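Local structure of PHO85 cyclin-10 (Saccharomyces cerevisiae, 4KRD) at residues 52-57 and 122-127; 93-98 and 156-161; 99-104 and 139-144. The protein serves as a cyclin partner of the kinase PHO85, directing it to phosphorylate and negatively regulate glycogen synthase GSY2 and so restrain glycogen accumulation. All blocks are in the same frame, centred on the assembly; numbering follows the deposited sequence.

Contact 1: residues 52-57 and 122-127; sequences KLSGNR and LQLKLN
Helix 36-54 brings its C-terminal part up to a strand and the turn that follows it. Leu53 comes first. Its CB lies 4.3 Å from Leu124 CD2, a loose apolar touch. The rest of the Leu53 side chain also packs on Leu202 and Cys206 near the C terminus of the chain. Ser54 makes the closer fit. Its OG is anti to the carbonyl carbon and sits 3.7 Å from Leu124 CD2. The polar needs of this hydroxyl are met beyond the two segments, by hydrogen bonds with Leu50 O and Leu128 N. It therefore links the helix to the chain just after Asn127. The Asn127 side chain reaches in beside the turn, with CG 4.0 Å from Ser54 O and 4.0 Å from Arg57 O.

Beyond the turn, Arg57 covers the strand. Its chain bends at chi2 (-98°) and again at chi3, which lays the guanidinium flat over Leu124. Leu124 CB stands 3.6 Å from the guanidinium plane, over its centre. Arg57 NH2 lies 3.3 Å from Gln123 OE1, and the two flat groups are turned 43° apart. Arg57 NH2 is also only 2.9 Å from Leu124 N, but both are donors, so this is a crowded approach and not a bond. Leu124 CG is anti to its backbone N (chi1 -171°), so the side chain spans from the Arg57 plane to Ser54. The motif is a helix end and its following turn packed on a two-stranded antiparallel hairpin, 114-116 with 122-124, within the helical cyclin domain.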
loop_
_atom_site.group_PDB
_atom_site.type_symbol
_atom_site.label_atom_id
_atom_site.label_comp_id
_atom_site.label_asym_id
_atom_site.label_seq_id
_atom_site.Cartn_x
_atom_site.Cartn_y
_atom_site.Cartn_z
ATOM N N LYS B 52 30.209 13.345 -4.560
ATOM C CA LYS B 52 31.454 13.593 -3.833
ATOM C C LYS B 52 31.998 12.333 -3.156
ATOM O O LYS B 52 33.156 11.963 -3.352
ATOM C CB LYS B 52 31.263 14.695 -2.792
ATOM C CG LYS B 52 31.231 16.095 -3.364
ATOM C CD LYS B 52 31.514 17.138 -2.284
ATOM C CE LYS B 52 31.516 18.553 -2.858
ATOM N NZ LYS B 52 30.180 18.940 -3.410
ATOM N N LEU B 53 31.162 11.679 -2.356
ATOM C CA LEU B 53 31.555 10.460 -1.662
ATOM C C LEU B 53 32.013 9.362 -2.612
ATOM O O LEU B 53 32.878 8.562 -2.263
ATOM C CB LEU B 53 30.381 9.926 -0.839
ATOM C CG LEU B 53 30.274 10.310 0.631
ATOM C CD1 LEU B 53 30.324 11.819 0.811
ATOM C CD2 LEU B 53 28.979 9.727 1.193
ATOM N N SER B 54 31.419 9.311 -3.802
ATOM C CA SER B 54 31.672 8.207 -4.719
ATOM C C SER B 54 33.077 8.271 -5.334
ATOM O O SER B 54 33.586 7.271 -5.839
ATOM C CB SER B 54 30.609 8.165 -5.822
ATOM O OG SER B 54 29.315 7.939 -5.261
ATOM N N GLY B 55 33.687 9.449 -5.301
ATOM C CA GLY B 55 35.011 9.634 -5.875
ATOM C C GLY B 55 36.146 9.198 -4.963
ATOM O O GLY B 55 37.289 9.050 -5.407
ATOM N N ASN B 56 35.835 8.993 -3.687
ATOM C CA ASN B 56 36.827 8.540 -2.717
ATOM C C ASN B 56 36.874 7.020 -2.620
ATOM O O ASN B 56 37.928 6.428 -2.392
ATOM C CB ASN B 56 36.505 9.098 -1.328
ATOM C CG ASN B 56 36.163 10.573 -1.351
ATOM O OD1 ASN B 56 36.601 11.311 -2.236
ATOM N ND2 ASN B 56 35.372 11.014 -0.369
ATOM N N ARG B 57 35.715 6.399 -2.794
ATOM C CA ARG B 57 35.524 5.000 -2.448
ATOM C C ARG B 57 35.574 4.082 -3.660
ATOM O O ARG B 57 35.315 4.504 -4.789
ATOM C CB ARG B 57 34.163 4.825 -1.762
ATOM C CG ARG B 57 33.881 5.785 -0.604
ATOM C CD ARG B 57 34.187 5.125 0.731
ATOM N NE ARG B 57 33.180 5.393 1.762
ATOM C CZ ARG B 57 32.282 4.500 2.198
ATOM N NH1 ARG B 57 32.250 3.275 1.677
ATOM N NH2 ARG B 57 31.419 4.826 3.161
ATOM N N LEU B 122 27.419 5.721 8.917
ATOM C CA LEU B 122 26.943 5.782 7.541
ATOM C C LEU B 122 28.010 5.209 6.606
ATOM O O LEU B 122 29.204 5.452 6.791
ATOM C CB LEU B 122 26.641 7.241 7.196
ATOM C CG LEU B 122 25.502 7.644 6.275
ATOM C CD1 LEU B 122 24.165 7.091 6.776
ATOM C CD2 LEU B 122 25.460 9.162 6.158
ATOM N N GLN B 123 27.580 4.433 5.618
ATOM C CA GLN B 123 28.487 3.823 4.643
ATOM C C GLN B 123 27.909 3.966 3.242
ATOM O O GLN B 123 26.698 3.840 3.058
ATOM C CB GLN B 123 28.673 2.332 4.923
ATOM C CG GLN B 123 29.357 1.998 6.233
ATOM C CD GLN B 123 30.783 2.493 6.275
ATOM O OE1 GLN B 123 31.545 2.323 5.321
ATOM N NE2 GLN B 123 31.152 3.115 7.385
ATOM N N LEU B 124 28.772 4.218 2.260
ATOM C CA LEU B 124 28.372 4.223 0.860
ATOM C C LEU B 124 28.314 2.795 0.326
ATOM O O LEU B 124 29.274 2.036 0.450
ATOM C CB LEU B 124 29.345 5.068 0.019
ATOM C CG LEU B 124 28.912 5.321 -1.429
ATOM C CD1 LEU B 124 27.709 6.248 -1.465
ATOM C CD2 LEU B 124 30.053 5.894 -2.281
ATOM N N LYS B 125 27.174 2.440 -0.269
ATOM C CA LYS B 125 26.924 1.104 -0.788
ATOM C C LYS B 125 27.346 0.963 -2.236
ATOM O O LYS B 125 27.798 -0.091 -2.648
ATOM C CB LYS B 125 25.412 0.773 -0.703
ATOM C CG LYS B 125 24.944 0.318 0.653
ATOM C CD LYS B 125 23.407 0.352 0.763
ATOM C CE LYS B 125 22.729 -0.288 -0.429
ATOM N NZ LYS B 125 21.250 -0.322 -0.236
ATOM N N LEU B 126 27.143 2.020 -3.013
ATOM C CA LEU B 126 27.409 1.991 -4.448
ATOM C C LEU B 126 27.961 3.317 -4.892
ATOM O O LEU B 126 27.666 4.361 -4.305
ATOM C CB LEU B 126 26.118 1.766 -5.247
ATOM C CG LEU B 126 25.194 0.596 -4.953
ATOM C CD1 LEU B 126 23.822 0.877 -5.566
ATOM C CD2 LEU B 126 25.790 -0.684 -5.509
ATOM N N ASN B 127 28.744 3.278 -5.961
ATOM C CA ASN B 127 29.260 4.494 -6.551
ATOM C C ASN B 127 28.216 5.135 -7.457
ATOM O O ASN B 127 27.622 4.466 -8.305
ATOM C CB ASN B 127 30.544 4.198 -7.329
ATOM C CG ASN B 127 31.704 3.804 -6.416
ATOM O OD1 ASN B 127 32.388 4.663 -5.866
ATOM N ND2 ASN B 127 31.926 2.507 -6.257
#

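Contact 2: residues 93-98 and 156-161; sequences DKCEYQ and EYFSKV
Lys94 and Tyr157 have the most surface buried here, and one hydrogen bond joins them. Tyr157 OH donates to Lys94 O over 2.8 Å. The C=O...O angle is 125°, and the donor stands 33° out of the carbonyl plane, away from a lone-pair direction. The carbonyl oxygen lies at the edge of the Tyr157 ring, near its plane. The Tyr157 side chain leaves its helix with CG anti to the backbone N, which carries the hydroxyl across to the end of helix 84-95. Val161, one turn on, rests a methyl on one face of the same ring, offset toward the rim. Val161 CG2 also meets Lys94 CB at 3.7 Å. The lysine bends at chi2 (-76°), and its outer chain runs off past the valine.

Cys95 packs beside Val161 and Phe158. Its SG is 4.4 Å from Val161 CG1 and 4.3 Å from Phe158 CD1, the latter an oblique sulfur-aromatic contact. Further in, Tyr97 OH approaches Phe158 CD1 at 3.7 Å. A phenylalanine at Tyr157 would lose the hydroxyl, and would probably leave the Lys94 carbonyl without this tie to helix 155-162.

Glu96 has positive phi and turns the chain out of helix 84-95. Cys95 O is bound by His153, whose ring also meets those of Tyr157 and Tyr97. Arg90 of helix 84-95 grips the carbonyls of Lys160 and Val161. Phe158 packs on helices 130-148 and 166-180, and Tyr97 also reaches helix 130-148.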
loop_
_atom_site.group_PDB
_atom_site.type_symbol
_atom_site.label_atom_id
_atom_site.label_comp_id
_atom_site.label_asym_id
_atom_site.label_seq_id
_atom_site.Cartn_x
_atom_site.Cartn_y
_atom_site.Cartn_z
ATOM N N ASP B 93 7.747 22.696 -12.664
ATOM C CA ASP B 93 6.961 23.674 -13.417
ATOM C C ASP B 93 5.825 22.987 -14.164
ATOM O O ASP B 93 4.707 23.510 -14.249
ATOM C CB ASP B 93 7.846 24.425 -14.419
ATOM C CG ASP B 93 8.679 25.512 -13.765
ATOM O OD1 ASP B 93 8.324 25.944 -12.644
ATOM O OD2 ASP B 93 9.686 25.935 -14.376
ATOM N N LYS B 94 6.124 21.806 -14.698
ATOM C CA LYS B 94 5.178 21.036 -15.495
ATOM C C LYS B 94 4.239 20.162 -14.655
ATOM O O LYS B 94 3.105 19.888 -15.058
ATOM C CB LYS B 94 5.943 20.149 -16.481
ATOM C CG LYS B 94 6.821 20.901 -17.463
ATOM C CD LYS B 94 6.000 21.548 -18.574
ATOM C CE LYS B 94 6.894 22.024 -19.718
ATOM N NZ LYS B 94 6.115 22.624 -20.842
ATOM N N CYS B 95 4.700 19.724 -13.488
ATOM C CA CYS B 95 3.943 18.740 -12.708
ATOM C C CYS B 95 3.316 19.282 -11.437
ATOM O O CYS B 95 2.324 18.748 -10.970
ATOM C CB CYS B 95 4.823 17.546 -12.353
ATOM S SG CYS B 95 5.386 16.633 -13.754
ATOM N N GLU B 96 3.908 20.324 -10.861
ATOM C CA GLU B 96 3.351 20.937 -9.656
ATOM C C GLU B 96 3.086 19.925 -8.533
ATOM O O GLU B 96 1.962 19.787 -8.039
ATOM C CB GLU B 96 2.089 21.738 -9.996
ATOM C CG GLU B 96 2.358 22.940 -10.901
ATOM C CD GLU B 96 1.077 23.641 -11.352
ATOM O OE1 GLU B 96 0.016 23.438 -10.715
ATOM O OE2 GLU B 96 1.136 24.395 -12.348
ATOM N N TYR B 97 4.142 19.235 -8.113
ATOM C CA TYR B 97 4.029 18.261 -7.032
ATOM C C TYR B 97 4.174 18.911 -5.667
ATOM O O TYR B 97 4.734 20.001 -5.541
ATOM C CB TYR B 97 5.100 17.172 -7.183
ATOM C CG TYR B 97 4.897 16.275 -8.376
ATOM C CD1 TYR B 97 3.683 15.640 -8.593
ATOM C CD2 TYR B 97 5.927 16.045 -9.279
ATOM C CE1 TYR B 97 3.495 14.808 -9.684
ATOM C CE2 TYR B 97 5.751 15.216 -10.369
ATOM C CZ TYR B 97 4.534 14.603 -10.569
ATOM O OH TYR B 97 4.355 13.782 -11.659
ATOM N N GLN B 98 3.667 18.217 -4.652
ATOM C CA GLN B 98 3.856 18.564 -3.248
ATOM C C GLN B 98 5.282 18.284 -2.843
ATOM O O GLN B 98 5.954 17.481 -3.480
ATOM C CB GLN B 98 2.946 17.695 -2.385
ATOM C CG GLN B 98 1.484 18.057 -2.474
ATOM C CD GLN B 98 1.174 19.347 -1.745
ATOM O OE1 GLN B 98 1.025 20.403 -2.364
ATOM N NE2 GLN B 98 1.089 19.271 -0.419
ATOM N N GLU B 156 2.363 9.034 -20.646
ATOM C CA GLU B 156 2.649 9.874 -21.802
ATOM C C GLU B 156 3.123 11.259 -21.369
ATOM O O GLU B 156 4.188 11.714 -21.774
ATOM C CB GLU B 156 1.401 9.998 -22.680
ATOM C CG GLU B 156 1.634 10.677 -24.019
ATOM C CD GLU B 156 0.449 10.515 -24.954
ATOM O OE1 GLU B 156 -0.682 10.380 -24.446
ATOM O OE2 GLU B 156 0.647 10.517 -26.190
ATOM N N TYR B 157 2.324 11.922 -20.541
ATOM C CA TYR B 157 2.664 13.246 -20.045
ATOM C C TYR B 157 4.012 13.299 -19.316
ATOM O O TYR B 157 4.848 14.172 -19.598
ATOM C CB TYR B 157 1.565 13.775 -19.131
ATOM C CG TYR B 157 1.803 15.205 -18.721
ATOM C CD1 TYR B 157 1.678 16.233 -19.646
ATOM C CD2 TYR B 157 2.159 15.532 -17.418
ATOM C CE1 TYR B 157 1.900 17.546 -19.289
ATOM C CE2 TYR B 157 2.379 16.850 -17.050
ATOM C CZ TYR B 157 2.245 17.853 -17.994
ATOM O OH TYR B 157 2.463 19.170 -17.659
ATOM N N PHE B 158 4.229 12.384 -18.374
ATOM C CA PHE B 158 5.511 12.372 -17.647
ATOM C C PHE B 158 6.724 12.150 -18.567
ATOM O O PHE B 158 7.749 12.823 -18.434
ATOM C CB PHE B 158 5.504 11.354 -16.502
ATOM C CG PHE B 158 6.596 11.584 -15.487
ATOM C CD1 PHE B 158 6.430 12.513 -14.475
ATOM C CD2 PHE B 158 7.798 10.890 -15.562
ATOM C CE1 PHE B 158 7.446 12.744 -13.545
ATOM C CE2 PHE B 158 8.813 11.113 -14.635
ATOM C CZ PHE B 158 8.640 12.045 -13.629
ATOM N N SER B 159 6.616 11.199 -19.490
ATOM C CA SER B 159 7.668 10.973 -20.480
ATOM C C SER B 159 8.059 12.262 -21.215
ATOM O O SER B 159 9.236 12.613 -21.290
ATOM C CB SER B 159 7.209 9.935 -21.504
ATOM O OG SER B 159 6.973 8.686 -20.886
ATOM N N LYS B 160 7.065 12.969 -21.746
ATOM C CA LYS B 160 7.315 14.202 -22.491
ATOM C C LYS B 160 7.954 15.267 -21.618
ATOM O O LYS B 160 8.824 16.008 -22.070
ATOM C CB LYS B 160 6.020 14.750 -23.089
ATOM C CG LYS B 160 5.356 13.830 -24.094
ATOM C CD LYS B 160 4.022 14.416 -24.557
ATOM C CE LYS B 160 3.277 13.465 -25.485
ATOM N NZ LYS B 160 1.945 14.025 -25.856
ATOM N N VAL B 161 7.512 15.360 -20.371
ATOM C CA VAL B 161 8.117 16.307 -19.445
ATOM C C VAL B 161 9.612 16.024 -19.272
ATOM O O VAL B 161 10.428 16.952 -19.258
ATOM C CB VAL B 161 7.415 16.287 -18.076
ATOM C CG1 VAL B 161 8.249 17.034 -17.039
ATOM C CG2 VAL B 161 6.029 16.890 -18.190
#

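Contact 3: residues 99-104 and 139-144; sequences PTVYLV and AAVRLS
Ser144 has its CB directed toward helix 99-113. Its OG is anti to the backbone N (chi1 170°). From there Ser144 OG donates a short hydrogen bond to Val101 O, 2.6 Å. The bond lies in the carbonyl plane on a lone pair, with a C=O...O angle of 121°. The serine is buried, and this bond gives its hydroxyl a partner. Val104, on the next turn, presses against the same oxygen from the side, with CB 3.4 Å from Ser144 OG. Its CG1 lies 3.8 Å from Ser144 CB. Val101 CG1 comes within 3.7 Å of Ser144 OG, so the hydroxyl is wedged between two valines.

The axes of 99-104 and 139-144 approach to 8.6 Å, at 122° between their N-to-C directions. Both segments lie in helices, 99-113 and 130-148, of the helical bundle of the cyclin fold, and the small serine sits where their backbones come close. Helix 99-113 also faces the other protein chain of the assembly: Thr100 OG1 hydrogen-bonds to the backbone of that chain.

Nearer the start of 139-144, Val141 packs by its two methyls in two directions. Val141 CG1 faces Val101 CG1 at 4.4 Å. Val141 CG2 meets Tyr102 CE1 at 4.0 Å, lying at the edge of the ring and near its plane. The CB of Tyr102 points away from helix 130-148, but CG is anti to the carbonyl carbon and the ring swings back beside Val141. The phenol crosses the valine obliquely, and its hydroxyl carries on to a weak hydrogen bond with Gln92.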
loop_
_atom_site.group_PDB
_atom_site.type_symbol
_atom_site.label_atom_id
_atom_site.label_comp_id
_atom_site.label_asym_id
_atom_site.label_seq_id
_atom_site.Cartn_x
_atom_site.Cartn_y
_atom_site.Cartn_z
ATOM N N PRO B 99 5.748 18.929 -1.765
ATOM C CA PRO B 99 7.119 18.707 -1.293
ATOM C C PRO B 99 7.360 17.249 -0.914
ATOM O O PRO B 99 8.492 16.779 -1.021
ATOM C CB PRO B 99 7.213 19.598 -0.047
ATOM C CG PRO B 99 6.179 20.651 -0.256
ATOM C CD PRO B 99 5.054 19.968 -0.984
ATOM N N THR B 100 6.308 16.557 -0.472
ATOM C CA THR B 100 6.392 15.147 -0.098
ATOM C C THR B 100 6.960 14.275 -1.216
ATOM O O THR B 100 7.634 13.274 -0.960
ATOM C CB THR B 100 5.003 14.608 0.266
ATOM O OG1 THR B 100 4.409 15.467 1.241
ATOM C CG2 THR B 100 5.109 13.198 0.829
ATOM N N VAL B 101 6.688 14.653 -2.457
ATOM C CA VAL B 101 7.149 13.872 -3.597
ATOM C C VAL B 101 8.680 13.845 -3.661
ATOM O O VAL B 101 9.291 12.794 -3.870
ATOM C CB VAL B 101 6.527 14.387 -4.907
ATOM C CG1 VAL B 101 7.198 13.756 -6.122
ATOM C CG2 VAL B 101 5.016 14.110 -4.896
ATOM N N TYR B 102 9.292 15.003 -3.435
ATOM C CA TYR B 102 10.737 15.121 -3.479
ATOM C C TYR B 102 11.415 14.567 -2.221
ATOM O O TYR B 102 12.529 14.049 -2.299
ATOM C CB TYR B 102 11.134 16.573 -3.786
ATOM C CG TYR B 102 10.514 17.032 -5.090
ATOM C CD1 TYR B 102 10.912 16.463 -6.291
ATOM C CD2 TYR B 102 9.513 17.992 -5.118
ATOM C CE1 TYR B 102 10.356 16.841 -7.479
ATOM C CE2 TYR B 102 8.945 18.394 -6.321
ATOM C CZ TYR B 102 9.381 17.813 -7.497
ATOM O OH TYR B 102 8.849 18.174 -8.715
ATOM N N LEU B 103 10.741 14.642 -1.076
ATOM C CA LEU B 103 11.286 14.046 0.144
ATOM C C LEU B 103 11.377 12.531 -0.018
ATOM O O LEU B 103 12.389 11.919 0.327
ATOM C CB LEU B 103 10.437 14.392 1.369
ATOM C CG LEU B 103 10.193 15.882 1.644
ATOM C CD1 LEU B 103 9.193 16.076 2.791
ATOM C CD2 LEU B 103 11.506 16.597 1.922
ATOM N N VAL B 104 10.323 11.932 -0.557
ATOM C CA VAL B 104 10.334 10.495 -0.824
ATOM C C VAL B 104 11.368 10.156 -1.907
ATOM O O VAL B 104 12.083 9.155 -1.810
ATOM C CB VAL B 104 8.928 9.960 -1.217
ATOM C CG1 VAL B 104 9.037 8.554 -1.776
ATOM C CG2 VAL B 104 7.962 9.968 0.005
ATOM N N ALA B 139 13.587 8.477 -12.557
ATOM C CA ALA B 139 13.046 7.290 -11.875
ATOM C C ALA B 139 12.566 7.563 -10.451
ATOM O O ALA B 139 11.483 7.105 -10.045
ATOM C CB ALA B 139 14.097 6.170 -11.875
ATOM N N ALA B 140 13.365 8.302 -9.674
ATOM C CA ALA B 140 13.039 8.541 -8.266
ATOM C C ALA B 140 11.801 9.414 -8.120
ATOM O O ALA B 140 10.972 9.202 -7.227
ATOM C CB ALA B 140 14.234 9.151 -7.527
ATOM N N VAL B 141 11.661 10.399 -9.001
ATOM C CA VAL B 141 10.462 11.220 -8.964
ATOM C C VAL B 141 9.243 10.393 -9.355
ATOM O O VAL B 141 8.220 10.485 -8.709
ATOM C CB VAL B 141 10.559 12.481 -9.848
ATOM C CG1 VAL B 141 9.184 13.153 -9.982
ATOM C CG2 VAL B 141 11.606 13.454 -9.270
ATOM N N ARG B 142 9.365 9.584 -10.401
ATOM C CA ARG B 142 8.217 8.845 -10.923
ATOM C C ARG B 142 7.748 7.801 -9.926
ATOM O O ARG B 142 6.553 7.680 -9.651
ATOM C CB ARG B 142 8.547 8.212 -12.288
ATOM C CG ARG B 142 7.403 7.387 -12.901
ATOM C CD ARG B 142 6.159 8.240 -13.181
ATOM N NE ARG B 142 5.219 7.548 -14.067
ATOM C CZ ARG B 142 4.009 8.003 -14.367
ATOM N NH1 ARG B 142 3.592 9.147 -13.846
ATOM N NH2 ARG B 142 3.221 7.315 -15.177
ATOM N N LEU B 143 8.695 7.062 -9.358
ATOM C CA LEU B 143 8.385 6.026 -8.378
ATOM C C LEU B 143 7.764 6.667 -7.140
ATOM O O LEU B 143 6.805 6.153 -6.562
ATOM C CB LEU B 143 9.668 5.256 -8.017
ATOM C CG LEU B 143 9.559 3.769 -7.688
ATOM C CD1 LEU B 143 8.573 3.089 -8.627
ATOM C CD2 LEU B 143 10.934 3.083 -7.758
ATOM N N SER B 144 8.317 7.807 -6.742
ATOM C CA SER B 144 7.815 8.539 -5.595
ATOM C C SER B 144 6.332 8.897 -5.736
ATOM O O SER B 144 5.545 8.676 -4.806
ATOM C CB SER B 144 8.648 9.811 -5.354
ATOM O OG SER B 144 8.012 10.615 -4.377
#

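From the N terminus, residues 52-57 at the end of helix 36-54 open contact 1. Residues 93-98 then open contact 2, and 99-104 open contact 3 directly after. Residues 122-127 close contact 1, on the hairpin. Residues 139-144 close contact 3, and 156-161 close contact 2. Contact 3 thus lies wholly within the span of contact 2, while contact 1 crosses both. Contacts 2 and 3 touch, with Tyr97 and Phe158 packed on Val141. Contact 1 lies on the opposite side of the chain's centre from contact 2, their centres about 31 Å apart. Contact 3 is near the core and joins two bundle helices; contact 2 adds helices 84-95 and 155-162.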